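Local coordinates for uric acid degradation bifunctional protein TTL (PDB 2Q37) that hydrolyses 5-hydroxyisourate and then decarboxylates the product stereoselectively to (S)-allantoin, this chain being its N-terminal OHCU decarboxylase domain, at residues C34-F39 / N64-T69. Sequence-based numbering, arbitrary orientation.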
loop_
_atom_site.group_PDB
_atom_site.type_symbol
_atom_site.label_atom_id
_atom_site.label_comp_id
_atom_site.label_asym_id
_atom_site.label_seq_id
_atom_site.Cartn_x
_atom_site.Cartn_y
_atom_site.Cartn_z
ATOM N N CYS A 34 11.572 2.903 14.181
ATOM C CA CYS A 34 10.775 2.551 12.993
ATOM C C CYS A 34 9.629 1.644 13.456
ATOM O O CYS A 34 9.842 0.469 13.764
ATOM C CB CYS A 34 11.637 1.815 11.945
ATOM S SG CYS A 34 11.099 1.988 10.193
ATOM N N GLY A 35 8.420 2.198 13.505
ATOM C CA GLY A 35 7.265 1.439 13.951
ATOM C C GLY A 35 6.989 0.115 13.258
ATOM O O GLY A 35 5.981 -0.537 13.546
ATOM N N SER A 36 7.870 -0.286 12.343
ATOM C CA SER A 36 7.703 -1.545 11.620
ATOM C C SER A 36 8.339 -2.708 12.377
ATOM O O SER A 36 9.556 -2.737 12.601
ATOM C CB SER A 36 8.322 -1.451 10.219
ATOM O OG SER A 36 8.263 -2.702 9.552
ATOM N N SER A 37 7.502 -3.664 12.770
ATOM C CA SER A 37 7.956 -4.844 13.495
ATOM C C SER A 37 8.921 -5.634 12.620
ATOM O O SER A 37 9.976 -6.077 13.083
ATOM C CB SER A 37 6.759 -5.718 13.863
ATOM O OG SER A 37 5.821 -4.995 14.647
ATOM N N GLU A 38 8.552 -5.790 11.351
ATOM C CA GLU A 38 9.351 -6.527 10.380
ATOM C C GLU A 38 10.721 -5.886 10.165
ATOM O O GLU A 38 11.739 -6.574 10.139
ATOM C CB GLU A 38 8.599 -6.616 9.049
ATOM C CG GLU A 38 9.235 -7.564 8.053
ATOM C CD GLU A 38 9.601 -8.900 8.690
ATOM O OE1 GLU A 38 8.746 -9.486 9.399
ATOM O OE2 GLU A 38 10.745 -9.360 8.476
ATOM N N PHE A 39 10.742 -4.567 10.007
ATOM C CA PHE A 39 11.995 -3.849 9.806
ATOM C C PHE A 39 12.885 -4.031 11.041
ATOM O O PHE A 39 14.092 -4.274 10.924
ATOM C CB PHE A 39 11.718 -2.358 9.545
ATOM C CG PHE A 39 12.943 -1.495 9.613
ATOM C CD1 PHE A 39 13.410 -1.018 10.843
ATOM C CD2 PHE A 39 13.664 -1.192 8.459
ATOM C CE1 PHE A 39 14.580 -0.255 10.926
ATOM C CE2 PHE A 39 14.839 -0.427 8.528
ATOM C CZ PHE A 39 15.296 0.042 9.767
ATOM N N ASN A 64 13.069 -2.429 -0.176
ATOM C CA ASN A 64 12.929 -3.636 -0.978
ATOM C C ASN A 64 12.544 -4.922 -0.251
ATOM O O ASN A 64 12.282 -5.932 -0.904
ATOM C CB ASN A 64 14.220 -3.889 -1.755
ATOM C CG ASN A 64 14.761 -2.641 -2.400
ATOM O OD1 ASN A 64 14.060 -1.957 -3.139
ATOM N ND2 ASN A 64 16.018 -2.334 -2.125
ATOM N N GLN A 65 12.497 -4.912 1.081
ATOM C CA GLN A 65 12.155 -6.142 1.796
ATOM C C GLN A 65 10.855 -6.134 2.589
ATOM O O GLN A 65 10.098 -7.105 2.565
ATOM C CB GLN A 65 13.305 -6.560 2.714
ATOM C CG GLN A 65 14.572 -6.911 1.969
ATOM C CD GLN A 65 14.295 -7.713 0.700
ATOM O OE1 GLN A 65 13.644 -8.771 0.734
ATOM N NE2 GLN A 65 14.788 -7.209 -0.429
ATOM N N VAL A 66 10.586 -5.057 3.305
ATOM C CA VAL A 66 9.362 -5.001 4.064
ATOM C C VAL A 66 8.208 -4.708 3.094
ATOM O O VAL A 66 8.387 -3.988 2.106
ATOM C CB VAL A 66 9.471 -3.923 5.150
ATOM C CG1 VAL A 66 10.620 -4.287 6.116
ATOM C CG2 VAL A 66 9.719 -2.557 4.502
ATOM N N ASN A 67 7.033 -5.277 3.352
ATOM C CA ASN A 67 5.906 -5.040 2.455
ATOM C C ASN A 67 5.077 -3.811 2.843
ATOM O O ASN A 67 5.306 -3.193 3.879
ATOM C CB ASN A 67 5.009 -6.287 2.356
ATOM C CG ASN A 67 4.392 -6.690 3.685
ATOM O OD1 ASN A 67 3.789 -5.869 4.404
ATOM N ND2 ASN A 67 4.524 -7.978 4.016
ATOM N N VAL A 68 4.126 -3.455 1.989
ATOM C CA VAL A 68 3.279 -2.290 2.208
ATOM C C VAL A 68 2.606 -2.315 3.568
ATOM O O VAL A 68 2.397 -1.279 4.199
ATOM C CB VAL A 68 2.233 -2.194 1.091
ATOM C CG1 VAL A 68 1.182 -1.159 1.427
ATOM C CG2 VAL A 68 2.952 -1.836 -0.227
ATOM N N THR A 69 2.281 -3.514 4.026
ATOM C CA THR A 69 1.630 -3.681 5.328
ATOM C C THR A 69 2.544 -3.200 6.464
ATOM O O THR A 69 2.078 -2.633 7.453
ATOM C CB THR A 69 1.259 -5.152 5.554
ATOM O OG1 THR A 69 0.212 -5.515 4.642
ATOM C CG2 THR A 69 0.788 -5.368 6.975
#
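Val-66 packs by one methyl against the N-terminal turn of helix 37-44, in a small, buried apolar contact within the all-helical OHCU decarboxylase domain. The valine belongs to the short link between helices 51-64 and 68-76, and the two segments bury 122 Å² between them. Its CG1 reaches the backbone of the turn, 3.9 Å from Phe-39 N and 4.0 Å from Phe-39 CA. CB of Phe-39 and CG of Glu-38 complete the patch, each 4.1 Å from Val-66 CG1. With CG1 anti to the carbonyl carbon (chi1 -62°), this branch is the one presented to the helix start.

The turn that receives the methyl is fixed by an N-cap: Phe-39 N donates to Ser-36 OG at 3.1 Å, nearly straight at 163°. That bond satisfies an amide beside the apolar methyl. Glu-38 meets the valine through the aliphatic part of its chain; the two side chains run past each other in opposite senses, and the carboxylate turns to Gln-42 one helical turn on, where OE2 is hydrogen-bonded. Of the Phe-39 side chain, CB is what reaches the valine. Its CG is anti to the backbone N (chi1 168°), and the ring extends away from Val-66 to take Cys-34 SG over one face, 3.8 Å above the plane and offset toward the rim.

Helix 37-44 lies within the region required for BRI1 binding. The side chain of Ser-36 is about 9 Å from that of the catalytic His-78, to which helix 68-76 leads on. Val-66 also touches Ile-61 of helix 51-64 and Trp-71 of helix 68-76, while Phe-39 rests on Ala-58 and Ser-36 on Trp-62, Asp-70 and Ala-74. The start of helix 37-44 is thus seated against both of these helices.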